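Local coordinates for protein putative lipase/esterase (Lactobacillus plantarum WCFS1, PDB 3BXP) that probably hydrolyses carboxylic esters, as an alpha/beta-hydrolase-fold enzyme whose natural substrate is not established, at residues 32-37 with 104-108; 17-23 with 66-72; 127-132 with 186-192; 83-87 with 121-126. All coordinates share one frame; numbering follows the deposited sequence. Where two conformers were deposited one is given.

Contact 1: 32-37 with 104-108; sequences AVDYPI and HHVDC. With PGR (R-1,2-propanediol), chain L.
Tyr35 and Val106 pair as a short parallel beta bridge in an alpha/beta-hydrolase fold, at the starting end of strand 35-41, an inner strand of the central sheet, and where the chain leaves helix 101-104. Two backbone bonds define it: Tyr35 N gives its hydrogen to His105 O, and Asp107 N donates to Tyr35 O at 2.8 Å in a nearly straight bond (177° at the hydrogen). His105 O also accepts from His67 NE2 of the next strand, which ties the bridge to strand 67-72.

Apolar contact lies at both ends. Ala32 CB sits over one face of the His105 imidazole, 3.5 Å from the ring centroid and 23° off its normal, a CH-pi contact. On the buried side Ile37 CG2 presses on Val106 CG1 at 3.5 Å, closer than usual van der Waals packing.

Two waters join polar groups. The Asp34 carboxylate lies 20° from the plane of the His105 ring, and one water takes up both side chains, donating to Asp34 OD1 and lying in the imidazole plane at ND1. The second donates to the backbone Asp34 O and to Asp107 OD2, the latter oxygen also salt-bridged to Arg110. A propanediol, probably from the crystallisation liquor, brings its O1 to 2.7 Å from Asp34 OD2 and 2.6 Å from Val106 O.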
loop_
_atom_site.group_PDB
_atom_site.type_symbol
_atom_site.label_atom_id
_atom_site.label_comp_id
_atom_site.label_asym_id
_atom_site.label_seq_id
_atom_site.Cartn_x
_atom_site.Cartn_y
_atom_site.Cartn_z
ATOM N N ALA B 32 18.248 -21.620 25.817
ATOM C CA ALA B 32 17.985 -21.300 24.428
ATOM C C ALA B 32 17.023 -20.127 24.309
ATOM O O ALA B 32 16.148 -19.923 25.166
ATOM C CB ALA B 32 17.442 -22.502 23.679
ATOM N N VAL B 33 17.264 -19.323 23.295
ATOM C CA VAL B 33 16.293 -18.305 22.866
ATOM C C VAL B 33 15.642 -18.833 21.612
ATOM O O VAL B 33 16.309 -19.159 20.631
ATOM C CB VAL B 33 16.922 -16.954 22.608
ATOM C CG1 VAL B 33 15.895 -16.018 21.992
ATOM C CG2 VAL B 33 17.515 -16.411 23.880
ATOM N N ASP B 34 14.338 -19.056 21.688
ATOM C CA ASP B 34 13.610 -19.623 20.576
ATOM C C ASP B 34 13.310 -18.528 19.577
ATOM O O ASP B 34 12.708 -17.506 19.928
ATOM C CB ASP B 34 12.330 -20.352 21.035
ATOM C CG ASP B 34 12.628 -21.612 21.800
ATOM O OD1 ASP B 34 13.632 -22.313 21.533
ATOM O OD2 ASP B 34 11.817 -21.924 22.675
ATOM N N TYR B 35 13.834 -18.691 18.377
ATOM C CA TYR B 35 13.708 -17.683 17.314
ATOM C C TYR B 35 12.464 -17.935 16.497
ATOM O O TYR B 35 12.076 -19.096 16.250
ATOM C CB TYR B 35 14.888 -17.709 16.321
ATOM C CG TYR B 35 16.250 -17.460 16.901
ATOM C CD1 TYR B 35 16.531 -16.325 17.624
ATOM C CD2 TYR B 35 17.266 -18.369 16.670
ATOM C CE1 TYR B 35 17.825 -16.129 18.156
ATOM C CE2 TYR B 35 18.530 -18.174 17.155
ATOM C CZ TYR B 35 18.814 -17.078 17.885
ATOM O OH TYR B 35 20.132 -16.953 18.328
ATOM N N PRO B 36 11.807 -16.847 16.050
ATOM C CA PRO B 36 10.808 -16.994 15.010
ATOM C C PRO B 36 11.382 -17.629 13.759
ATOM O O PRO B 36 12.588 -17.730 13.570
ATOM C CB PRO B 36 10.380 -15.522 14.670
ATOM C CG PRO B 36 10.945 -14.669 15.739
ATOM C CD PRO B 36 12.167 -15.437 16.271
ATOM N N ILE B 37 10.505 -18.076 12.871
ATOM C CA ILE B 37 10.961 -18.761 11.656
ATOM C C ILE B 37 10.080 -18.357 10.477
ATOM O O ILE B 37 8.836 -18.280 10.581
ATOM C CB ILE B 37 10.935 -20.341 11.868
ATOM C CG1 ILE B 37 11.382 -21.142 10.623
ATOM C CG2 ILE B 37 9.528 -20.857 12.239
ATOM C CD1 ILE B 37 12.044 -22.443 10.958
ATOM N N HIS B 104 16.448 -27.159 17.315
ATOM C CA HIS B 104 17.043 -25.920 16.742
ATOM C C HIS B 104 16.494 -24.639 17.316
ATOM O O HIS B 104 16.826 -23.564 16.841
ATOM C CB HIS B 104 16.897 -25.903 15.233
ATOM C CG HIS B 104 17.646 -27.002 14.587
ATOM N ND1 HIS B 104 19.027 -27.020 14.592
ATOM C CD2 HIS B 104 17.243 -28.166 14.026
ATOM C CE1 HIS B 104 19.440 -28.141 14.025
ATOM N NE2 HIS B 104 18.381 -28.854 13.679
ATOM N N HIS B 105 15.612 -24.790 18.302
ATOM C CA HIS B 105 15.109 -23.677 19.138
ATOM C C HIS B 105 14.271 -22.746 18.309
ATOM O O HIS B 105 14.663 -21.666 17.966
ATOM C CB HIS B 105 16.287 -22.965 19.782
ATOM C CG HIS B 105 17.278 -23.903 20.402
ATOM N ND1 HIS B 105 16.950 -24.801 21.398
ATOM C CD2 HIS B 105 18.594 -24.094 20.140
ATOM C CE1 HIS B 105 18.029 -25.492 21.732
ATOM N NE2 HIS B 105 19.042 -25.077 20.982
ATOM N N VAL B 106 13.097 -23.243 17.936
ATOM C CA VAL B 106 12.181 -22.542 17.084
ATOM C C VAL B 106 10.940 -22.120 17.876
ATOM O O VAL B 106 10.338 -22.929 18.586
ATOM C CB VAL B 106 11.682 -23.440 15.953
ATOM C CG1 VAL B 106 10.783 -22.613 14.968
ATOM C CG2 VAL B 106 12.859 -24.191 15.237
ATOM N N ASP B 107 10.578 -20.842 17.786
ATOM C CA ASP B 107 9.362 -20.372 18.462
ATOM C C ASP B 107 8.201 -20.683 17.534
ATOM O O ASP B 107 7.981 -20.002 16.522
ATOM C CB ASP B 107 9.402 -18.863 18.742
ATOM C CG ASP B 107 8.216 -18.356 19.539
ATOM O OD1 ASP B 107 7.176 -19.065 19.704
ATOM O OD2 ASP B 107 8.360 -17.201 20.050
ATOM N N CYS B 108 7.469 -21.722 17.871
ATOM C CA CYS B 108 6.360 -22.139 17.015
ATOM C C CYS B 108 5.097 -21.323 17.162
ATOM O O CYS B 108 4.106 -21.586 16.478
ATOM C CB CYS B 108 6.032 -23.620 17.250
ATOM S SG CYS B 108 7.406 -24.664 16.676
HETATM C C1 PGR L . 9.533 -24.544 21.214
HETATM C C2 PGR L . 10.055 -25.628 22.135
HETATM C C3 PGR L . 10.461 -25.000 23.464
HETATM O O1 PGR L . 10.674 -23.740 21.043
HETATM O O2 PGR L . 9.011 -26.590 22.215
HETATM O O HOH W 1 14.375 -24.836 22.388
HETATM O O HOH W 2 10.674 -15.855 19.392
#

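Contact 2: 17-23 with 66-72; sequences QITAYWL and MHTVVLN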
loop_
_atom_site.group_PDB
_atom_site.type_symbol
_atom_site.label_atom_id
_atom_site.label_comp_id
_atom_site.label_asym_id
_atom_site.label_seq_id
_atom_site.Cartn_x
_atom_site.Cartn_y
_atom_site.Cartn_z
ATOM N N GLN B 17 11.322 -30.884 -1.836
ATOM C CA GLN B 17 12.562 -30.505 -1.190
ATOM C C GLN B 17 12.516 -29.187 -0.453
ATOM O O GLN B 17 11.992 -28.168 -0.912
ATOM C CB GLN B 17 13.706 -30.523 -2.177
ATOM C CG GLN B 17 14.072 -31.958 -2.563
ATOM C CD GLN B 17 15.043 -31.990 -3.693
ATOM O OE1 GLN B 17 15.055 -31.084 -4.521
ATOM N NE2 GLN B 17 15.871 -33.034 -3.746
ATOM N N ILE B 18 13.137 -29.233 0.712
ATOM C CA ILE B 18 13.251 -28.060 1.544
ATOM C C ILE B 18 14.722 -27.873 1.903
ATOM O O ILE B 18 15.503 -28.840 1.936
ATOM C CB ILE B 18 12.437 -28.217 2.834
ATOM C CG1 ILE B 18 13.112 -29.255 3.752
ATOM C CG2 ILE B 18 10.955 -28.505 2.512
ATOM C CD1 ILE B 18 12.499 -29.295 5.189
ATOM N N THR B 19 15.103 -26.641 2.180
ATOM C CA THR B 19 16.384 -26.338 2.845
ATOM C C THR B 19 16.063 -25.526 4.083
ATOM O O THR B 19 15.412 -24.468 4.007
ATOM C CB THR B 19 17.322 -25.545 1.925
ATOM O OG1 THR B 19 17.615 -26.337 0.773
ATOM C CG2 THR B 19 18.653 -25.181 2.619
ATOM N N ALA B 20 16.569 -25.988 5.220
ATOM C CA ALA B 20 16.467 -25.234 6.469
ATOM C C ALA B 20 17.764 -24.529 6.796
ATOM O O ALA B 20 18.856 -25.054 6.638
ATOM C CB ALA B 20 16.075 -26.126 7.638
ATOM N N TYR B 21 17.591 -23.296 7.192
ATOM C CA TYR B 21 18.716 -22.481 7.650
ATOM C C TYR B 21 18.467 -22.133 9.110
ATOM O O TYR B 21 17.646 -21.265 9.430
ATOM C CB TYR B 21 18.792 -21.222 6.823
ATOM C CG TYR B 21 18.945 -21.460 5.348
ATOM C CD1 TYR B 21 20.198 -21.666 4.782
ATOM C CD2 TYR B 21 17.841 -21.489 4.529
ATOM C CE1 TYR B 21 20.328 -21.863 3.420
ATOM C CE2 TYR B 21 17.974 -21.682 3.148
ATOM C CZ TYR B 21 19.228 -21.859 2.622
ATOM O OH TYR B 21 19.340 -22.043 1.268
ATOM N N TRP B 22 19.168 -22.870 9.970
ATOM C CA TRP B 22 18.997 -22.778 11.402
ATOM C C TRP B 22 19.954 -21.776 11.961
ATOM O O TRP B 22 21.164 -21.952 11.903
ATOM C CB TRP B 22 19.195 -24.150 12.068
ATOM C CG TRP B 22 18.369 -25.236 11.588
ATOM C CD1 TRP B 22 18.804 -26.413 11.000
ATOM C CD2 TRP B 22 16.922 -25.343 11.645
ATOM N NE1 TRP B 22 17.735 -27.212 10.701
ATOM C CE2 TRP B 22 16.571 -26.582 11.056
ATOM C CE3 TRP B 22 15.904 -24.512 12.114
ATOM C CZ2 TRP B 22 15.243 -27.014 10.957
ATOM C CZ3 TRP B 22 14.584 -24.925 11.980
ATOM C CH2 TRP B 22 14.268 -26.183 11.441
ATOM N N LEU B 23 19.405 -20.701 12.494
ATOM C CA LEU B 23 20.251 -19.698 13.175
ATOM C C LEU B 23 20.870 -20.268 14.443
ATOM O O LEU B 23 20.178 -20.860 15.258
ATOM C CB LEU B 23 19.410 -18.446 13.476
ATOM C CG LEU B 23 20.117 -17.168 13.907
ATOM C CD1 LEU B 23 21.138 -16.751 12.886
ATOM C CD2 LEU B 23 19.050 -16.079 14.120
HETATM N N MSE B 66 15.960 -14.541 12.804
HETATM C CA MSE B 66 14.980 -15.562 12.479
HETATM C C MSE B 66 15.621 -16.741 11.797
HETATM O O MSE B 66 16.615 -16.614 11.079
HETATM C CB MSE B 66 13.935 -14.967 11.550
HETATM C CG MSE B 66 13.236 -13.790 12.165
HETATM SE SE MSE B 66 11.902 -13.143 10.868
HETATM C CE MSE B 66 12.395 -14.037 9.578
ATOM N N HIS B 67 15.003 -17.887 11.979
ATOM C CA HIS B 67 15.328 -19.044 11.140
ATOM C C HIS B 67 14.602 -18.882 9.788
ATOM O O HIS B 67 13.606 -18.148 9.728
ATOM C CB HIS B 67 14.767 -20.283 11.758
ATOM C CG HIS B 67 15.279 -20.637 13.100
ATOM N ND1 HIS B 67 16.597 -20.953 13.344
ATOM C CD2 HIS B 67 14.612 -20.820 14.267
ATOM C CE1 HIS B 67 16.714 -21.323 14.612
ATOM N NE2 HIS B 67 15.526 -21.256 15.189
ATOM N N THR B 68 15.110 -19.545 8.742
ATOM C CA THR B 68 14.342 -19.607 7.509
ATOM C C THR B 68 14.355 -20.983 6.931
ATOM O O THR B 68 15.313 -21.720 7.062
ATOM C CB THR B 68 14.807 -18.563 6.495
ATOM O OG1 THR B 68 16.125 -18.867 6.028
ATOM C CG2 THR B 68 14.758 -17.179 7.120
ATOM N N VAL B 69 13.247 -21.335 6.281
ATOM C CA VAL B 69 13.146 -22.626 5.544
ATOM C C VAL B 69 12.617 -22.277 4.173
ATOM O O VAL B 69 11.644 -21.527 4.062
ATOM C CB VAL B 69 12.181 -23.645 6.236
ATOM C CG1 VAL B 69 11.854 -24.913 5.327
ATOM C CG2 VAL B 69 12.731 -24.111 7.633
ATOM N N VAL B 70 13.252 -22.795 3.127
ATOM C CA VAL B 70 12.733 -22.629 1.764
ATOM C C VAL B 70 12.059 -23.901 1.351
ATOM O O VAL B 70 12.637 -24.971 1.513
ATOM C CB VAL B 70 13.871 -22.238 0.777
ATOM C CG1 VAL B 70 13.292 -22.139 -0.659
ATOM C CG2 VAL B 70 14.548 -20.888 1.226
ATOM N N LEU B 71 10.804 -23.762 0.903
ATOM C CA LEU B 71 9.885 -24.846 0.546
ATOM C C LEU B 71 9.700 -24.862 -0.962
ATOM O O LEU B 71 9.104 -23.966 -1.519
ATOM C CB LEU B 71 8.541 -24.675 1.231
ATOM C CG LEU B 71 7.448 -25.596 0.601
ATOM C CD1 LEU B 71 7.776 -27.085 0.595
ATOM C CD2 LEU B 71 6.126 -25.249 1.333
ATOM N N ASN B 72 10.286 -25.856 -1.620
ATOM C CA ASN B 72 10.136 -26.032 -3.041
ATOM C C ASN B 72 8.878 -26.832 -3.357
ATOM O O ASN B 72 8.938 -27.993 -3.535
ATOM C CB ASN B 72 11.389 -26.715 -3.587
ATOM C CG ASN B 72 12.540 -25.733 -3.932
ATOM O OD1 ASN B 72 12.484 -24.522 -3.710
ATOM N ND2 ASN B 72 13.575 -26.283 -4.544
HETATM O O HOH W 3 10.481 -30.055 -4.515
HETATM O O HOH W 4 13.962 -28.652 -5.715
#
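Strands 17-23 and 67-72 run antiparallel, their axes 4.7 Å apart at closest approach and 171° between directions, with hydrogen-bonded pairs at Thr19-Val70 and Tyr21-Thr68 alternating with non-hydrogen-bonded pairs at Ile18-Leu71 and Ala20-Val69. Tyr21 N meets Thr68 O at 2.8 Å, nearly in line with the carbonyl bond.

At one end a side chain takes over the ladder. His67 ND1 accepts from Leu23 N at 2.9 Å, the donor close to the imidazole plane, while NE2 is engaged outside the two strands; with both nitrogens bonded, the ring's rotation is fixed. Trp22 then turns its CE3 edge to one face of this imidazole in a T-shaped stack, planes 81° apart and centroids 5.4 Å apart. The Trp22 indole NE1 is held by Glu5, and Ala20 CB packs over an indole face.

The pair belongs to the antiparallel margin of the alpha/beta-hydrolase sheet, where strands 2-9 and 16-23 precede the parallel set. On the side facing helix 85-99, Ile18 CG2 touches Leu71 CD1 at 4.0 Å, and Ala20 CB meets Val69 CG2. On the opposite face, which carries Tyr21, Thr68 and Val70, CG2 of Val70 approaches the edge of the Tyr21 ring at CE2. Thr68 OG1, placed between backbone N and carbonyl carbon (chi1 67°), comes 3.5 Å from Tyr21 CD2 and has no polar partner. At the far end, a water accepts from Gln17 N and donates to Asn72 O.

Contact 3: 127-132 with 186-192; sequences NGVATQ and LVTPASK
The C-terminal end of helix 118-129, which follows the presumed nucleophile elbow, meets the loop leading into strand 194-199. Asn127 and Lys192 make the direct polar join: the side-chain amide of Asn127 reads both backbone groups of Lys192, OD1 accepting from Lys192 N at 3.0 Å and ND2 donating to Lys192 O at 3.0 Å. The second bond is straight (172° at the hydrogen), with the acceptor in the amide plane. With CG of Asn127 anti to its own backbone N (chi1 -162°), the amide projects to the loop; His148 and Tyr213 bind its other positions, so each polar atom of the amide has two partners and its flip state is settled.

A water sits between the two segments. It donates to Thr131 OG1 at 2.7 Å and lies 2.8 Å from both Thr188 OG1 and Ser191 OG, with a weak bond to Leu186 O. Thr131 OG1 in turn donates to Asn127 O, one turn back along the helix.

Packing fills the rest. Gly128, having no side chain, brings its backbone directly against the loop, its CA 4.2 Å from Leu186 CB, and Val129 CG2 rests beside Leu186 CD1. The Thr131 and Lys192 side chains slide past each other in opposite directions, CG2 of Thr131 nearing CE of Lys192. On the loop side, the bond from Ser191 N to Thr188 O, 3.0 Å long, closes a type I beta turn.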
loop_
_atom_site.group_PDB
_atom_site.type_symbol
_atom_site.label_atom_id
_atom_site.label_comp_id
_atom_site.label_asym_id
_atom_site.label_seq_id
_atom_site.Cartn_x
_atom_site.Cartn_y
_atom_site.Cartn_z
ATOM N N ASN B 127 -3.349 -19.406 3.673
ATOM C CA ASN B 127 -3.801 -18.504 4.723
ATOM C C ASN B 127 -5.326 -18.603 4.873
ATOM O O ASN B 127 -5.890 -18.482 5.984
ATOM C CB ASN B 127 -3.345 -17.060 4.471
ATOM C CG ASN B 127 -3.415 -16.222 5.718
ATOM O OD1 ASN B 127 -3.352 -16.752 6.839
ATOM N ND2 ASN B 127 -3.588 -14.911 5.560
ATOM N N GLY B 128 -5.990 -18.853 3.759
ATOM C CA GLY B 128 -7.446 -19.026 3.727
ATOM C C GLY B 128 -7.956 -20.386 4.146
ATOM O O GLY B 128 -8.775 -20.528 5.025
ATOM N N VAL B 129 -7.450 -21.398 3.482
ATOM C CA VAL B 129 -7.769 -22.793 3.762
ATOM C C VAL B 129 -7.403 -23.295 5.168
ATOM O O VAL B 129 -8.204 -23.969 5.812
ATOM C CB VAL B 129 -7.060 -23.700 2.723
ATOM C CG1 VAL B 129 -7.207 -25.184 3.069
ATOM C CG2 VAL B 129 -7.622 -23.420 1.353
ATOM N N ALA B 130 -6.188 -22.980 5.612
ATOM C CA ALA B 130 -5.619 -23.526 6.856
ATOM C C ALA B 130 -6.281 -22.919 8.098
ATOM O O ALA B 130 -6.024 -23.403 9.189
ATOM C CB ALA B 130 -4.052 -23.339 6.948
ATOM N N THR B 131 -7.103 -21.876 7.903
ATOM C CA THR B 131 -7.688 -21.100 8.997
ATOM C C THR B 131 -9.206 -21.279 9.020
ATOM O O THR B 131 -9.926 -20.647 9.817
ATOM C CB THR B 131 -7.320 -19.563 8.904
ATOM O OG1 THR B 131 -7.732 -19.072 7.637
ATOM C CG2 THR B 131 -5.828 -19.263 9.130
ATOM N N GLN B 132 -9.702 -22.162 8.157
ATOM C CA GLN B 132 -11.137 -22.576 8.152
ATOM C C GLN B 132 -11.296 -24.085 8.367
ATOM O O GLN B 132 -10.862 -24.888 7.543
ATOM C CB GLN B 132 -11.792 -22.231 6.822
ATOM C CG GLN B 132 -11.855 -20.793 6.560
ATOM C CD GLN B 132 -12.402 -20.464 5.201
ATOM O OE1 GLN B 132 -13.489 -20.898 4.852
ATOM N NE2 GLN B 132 -11.671 -19.657 4.438
ATOM N N LEU B 186 -11.147 -16.772 -0.448
ATOM C CA LEU B 186 -11.045 -17.682 0.696
ATOM C C LEU B 186 -10.706 -16.936 1.993
ATOM O O LEU B 186 -10.507 -17.547 3.057
ATOM C CB LEU B 186 -9.998 -18.769 0.433
ATOM C CG LEU B 186 -10.165 -19.594 -0.864
ATOM C CD1 LEU B 186 -9.060 -20.629 -1.077
ATOM C CD2 LEU B 186 -11.492 -20.272 -0.882
ATOM N N VAL B 187 -10.623 -15.608 1.894
ATOM C CA VAL B 187 -10.346 -14.761 3.057
ATOM C C VAL B 187 -11.588 -14.757 3.976
ATOM O O VAL B 187 -12.724 -14.689 3.498
ATOM C CB VAL B 187 -9.968 -13.311 2.664
ATOM C CG1 VAL B 187 -9.891 -12.391 3.902
ATOM C CG2 VAL B 187 -8.635 -13.308 1.831
ATOM N N THR B 188 -11.332 -14.859 5.275
ATOM C CA THR B 188 -12.374 -14.732 6.313
ATOM C C THR B 188 -11.714 -14.018 7.516
ATOM O O THR B 188 -10.528 -13.750 7.508
ATOM C CB THR B 188 -12.920 -16.102 6.796
ATOM O OG1 THR B 188 -11.929 -16.765 7.603
ATOM C CG2 THR B 188 -13.356 -17.003 5.607
ATOM N N PRO B 189 -12.505 -13.637 8.508
ATOM C CA PRO B 189 -11.883 -12.980 9.646
ATOM C C PRO B 189 -10.865 -13.863 10.356
ATOM O O PRO B 189 -10.102 -13.365 11.190
ATOM C CB PRO B 189 -13.100 -12.669 10.532
ATOM C CG PRO B 189 -14.159 -12.422 9.522
ATOM C CD PRO B 189 -13.968 -13.533 8.557
ATOM N N ALA B 190 -10.851 -15.148 10.032
ATOM C CA ALA B 190 -9.905 -16.115 10.628
ATOM C C ALA B 190 -8.522 -16.111 9.952
ATOM O O ALA B 190 -7.573 -16.716 10.455
ATOM C CB ALA B 190 -10.494 -17.539 10.579
ATOM N N SER B 191 -8.431 -15.493 8.777
ATOM C CA SER B 191 -7.173 -15.444 8.028
ATOM C C SER B 191 -6.131 -14.751 8.922
ATOM O O SER B 191 -6.475 -13.806 9.633
ATOM C CB SER B 191 -7.317 -14.679 6.708
ATOM O OG SER B 191 -8.131 -15.397 5.791
ATOM N N LYS B 192 -4.874 -15.193 8.898
ATOM C CA LYS B 192 -3.844 -14.541 9.750
ATOM C C LYS B 192 -3.421 -13.233 9.082
ATOM O O LYS B 192 -3.580 -13.046 7.875
ATOM C CB LYS B 192 -2.606 -15.409 9.929
ATOM C CG LYS B 192 -2.841 -16.780 10.503
ATOM C CD LYS B 192 -3.540 -16.718 11.854
ATOM C CE LYS B 192 -3.880 -18.155 12.333
ATOM N NZ LYS B 192 -4.412 -18.188 13.727
HETATM O O HOH W 5 -9.683 -17.700 6.275
#

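Contact 4: 83-87 with 121-126; sequences YPWAL and HVVATY
Tyr83 OH and His121 ND1 form the one hydrogen bond between these segments, 2.6 Å long, and either atom could be the donor. The rings meet rim to rim, their planes 58° apart, with OH at the imidazole edge. CG of His121 stands anti to its nitrogen (chi1 -168°), which carries the ring along the helix flank to the phenol.

Apolar contacts join helix 85-99 to helix 118-129, two helices of the alpha/beta-hydrolase fold. Val122 CG2 packs on Ala86 CB at 4.0 Å. Leu87 CD2 reaches Thr125 CG2 at 3.7 Å, the two side chains crossing at about a right angle.

Backbone carbonyls take part as well. The Tyr126 ring brings its CE1 edge to Leu87 O, and within the helix Thr125 OG1 and Thr125 N approach His121 O from opposite faces of its carbonyl plane. Both imidazole nitrogens of His121 are bonded, ND1 to Tyr83 OH and NE2 to Trp181 O, which fixes the ring's rotation in this buried contact.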
loop_
_atom_site.group_PDB
_atom_site.type_symbol
_atom_site.label_atom_id
_atom_site.label_comp_id
_atom_site.label_asym_id
_atom_site.label_seq_id
_atom_site.Cartn_x
_atom_site.Cartn_y
_atom_site.Cartn_z
ATOM N N TYR B 83 -2.027 -28.224 -7.060
ATOM C CA TYR B 83 -2.881 -28.430 -5.929
ATOM C C TYR B 83 -3.623 -29.764 -6.108
ATOM O O TYR B 83 -3.766 -30.201 -7.246
ATOM C CB TYR B 83 -3.877 -27.247 -5.842
ATOM C CG TYR B 83 -3.259 -25.884 -5.571
ATOM C CD1 TYR B 83 -2.749 -25.586 -4.318
ATOM C CD2 TYR B 83 -3.156 -24.891 -6.551
ATOM C CE1 TYR B 83 -2.181 -24.353 -4.002
ATOM C CE2 TYR B 83 -2.548 -23.640 -6.259
ATOM C CZ TYR B 83 -2.077 -23.384 -4.994
ATOM O OH TYR B 83 -1.507 -22.194 -4.707
ATOM N N PRO B 84 -4.103 -30.387 -5.003
ATOM C CA PRO B 84 -4.014 -29.770 -3.679
ATOM C C PRO B 84 -2.651 -29.923 -3.041
ATOM O O PRO B 84 -2.401 -29.472 -1.927
ATOM C CB PRO B 84 -5.054 -30.536 -2.880
ATOM C CG PRO B 84 -4.986 -31.889 -3.438
ATOM C CD PRO B 84 -4.754 -31.711 -4.936
ATOM N N TRP B 85 -1.744 -30.521 -3.780
ATOM C CA TRP B 85 -0.469 -30.978 -3.197
ATOM C C TRP B 85 0.347 -29.904 -2.489
ATOM O O TRP B 85 0.868 -30.170 -1.404
ATOM C CB TRP B 85 0.411 -31.691 -4.229
ATOM C CG TRP B 85 -0.430 -32.496 -5.200
ATOM C CD1 TRP B 85 -0.599 -32.243 -6.538
ATOM C CD2 TRP B 85 -1.276 -33.606 -4.899
ATOM N NE1 TRP B 85 -1.502 -33.112 -7.070
ATOM C CE2 TRP B 85 -1.905 -33.978 -6.090
ATOM C CE3 TRP B 85 -1.543 -34.339 -3.730
ATOM C CZ2 TRP B 85 -2.813 -35.031 -6.159
ATOM C CZ3 TRP B 85 -2.428 -35.409 -3.802
ATOM C CH2 TRP B 85 -3.032 -35.757 -5.010
ATOM N N ALA B 86 0.485 -28.720 -3.084
ATOM C CA ALA B 86 1.317 -27.676 -2.477
ATOM C C ALA B 86 0.833 -27.289 -1.076
ATOM O O ALA B 86 1.656 -26.983 -0.233
ATOM C CB ALA B 86 1.416 -26.422 -3.384
ATOM N N LEU B 87 -0.473 -27.253 -0.872
ATOM C CA LEU B 87 -1.092 -26.916 0.429
ATOM C C LEU B 87 -0.727 -27.961 1.513
ATOM O O LEU B 87 -0.327 -27.614 2.627
ATOM C CB LEU B 87 -2.618 -26.803 0.303
ATOM C CG LEU B 87 -3.173 -25.731 -0.600
ATOM C CD1 LEU B 87 -4.677 -25.921 -0.743
ATOM C CD2 LEU B 87 -2.841 -24.334 -0.073
ATOM N N HIS B 121 0.836 -17.307 -4.301
ATOM C CA HIS B 121 -0.480 -17.960 -4.460
ATOM C C HIS B 121 -0.609 -19.072 -3.449
ATOM O O HIS B 121 -1.603 -19.192 -2.757
ATOM C CB HIS B 121 -0.690 -18.473 -5.833
ATOM C CG HIS B 121 -2.096 -18.867 -6.105
ATOM N ND1 HIS B 121 -2.558 -20.167 -5.952
ATOM C CD2 HIS B 121 -3.170 -18.128 -6.456
ATOM C CE1 HIS B 121 -3.838 -20.210 -6.284
ATOM N NE2 HIS B 121 -4.232 -18.987 -6.595
ATOM N N VAL B 122 0.422 -19.873 -3.330
ATOM C CA VAL B 122 0.401 -20.973 -2.352
ATOM C C VAL B 122 0.137 -20.472 -0.915
ATOM O O VAL B 122 -0.761 -20.986 -0.207
ATOM C CB VAL B 122 1.731 -21.835 -2.412
ATOM C CG1 VAL B 122 1.749 -22.862 -1.271
ATOM C CG2 VAL B 122 1.918 -22.514 -3.776
ATOM N N VAL B 123 0.937 -19.484 -0.484
ATOM C CA VAL B 123 0.797 -18.867 0.853
ATOM C C VAL B 123 -0.583 -18.225 1.094
ATOM O O VAL B 123 -1.221 -18.398 2.147
ATOM C CB VAL B 123 1.990 -17.895 1.137
ATOM C CG1 VAL B 123 1.785 -17.144 2.453
ATOM C CG2 VAL B 123 3.295 -18.698 1.166
ATOM N N ALA B 124 -1.038 -17.433 0.129
ATOM C CA ALA B 124 -2.308 -16.720 0.262
ATOM C C ALA B 124 -3.437 -17.724 0.329
ATOM O O ALA B 124 -4.367 -17.638 1.147
ATOM C CB ALA B 124 -2.479 -15.706 -0.905
ATOM N N THR B 125 -3.334 -18.757 -0.485
ATOM C CA THR B 125 -4.373 -19.797 -0.471
ATOM C C THR B 125 -4.335 -20.548 0.883
ATOM O O THR B 125 -5.388 -20.851 1.473
ATOM C CB THR B 125 -4.163 -20.759 -1.638
ATOM O OG1 THR B 125 -4.270 -20.016 -2.876
ATOM C CG2 THR B 125 -5.214 -21.918 -1.644
ATOM N N TYR B 126 -3.127 -20.869 1.349
ATOM C CA TYR B 126 -2.929 -21.523 2.645
ATOM C C TYR B 126 -3.554 -20.707 3.767
ATOM O O TYR B 126 -4.224 -21.236 4.714
ATOM C CB TYR B 126 -1.440 -21.800 2.920
ATOM C CG TYR B 126 -1.276 -22.807 4.059
ATOM C CD1 TYR B 126 -1.376 -24.171 3.807
ATOM C CD2 TYR B 126 -1.017 -22.392 5.347
ATOM C CE1 TYR B 126 -1.230 -25.089 4.824
ATOM C CE2 TYR B 126 -0.906 -23.308 6.375
ATOM C CZ TYR B 126 -0.990 -24.645 6.107
ATOM O OH TYR B 126 -0.863 -25.541 7.185
#

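Contact 4 is wholly buried, whereas the other three are partly buried. Contacts 1 and 2 share the central sheet: strands 35-41 and 67-72 are neighbours, and His67 connects them, its backbone N to Pro36 O and its NE2 to His105 O. Backbone pairing dominates there, a single parallel bridge in contact 1 and an antiparallel ladder in contact 2. Contacts 3 and 4 both use helix 118-129, with centres about 12 Å apart, and meet where Leu186 CD1 nears Thr125 CG2; side chains do the work in both, through an amide and a water in contact 3 and a phenol-imidazole bond with apolar packing in contact 4. Contacts 2 and 3 lie on opposite sides of the chain's centre.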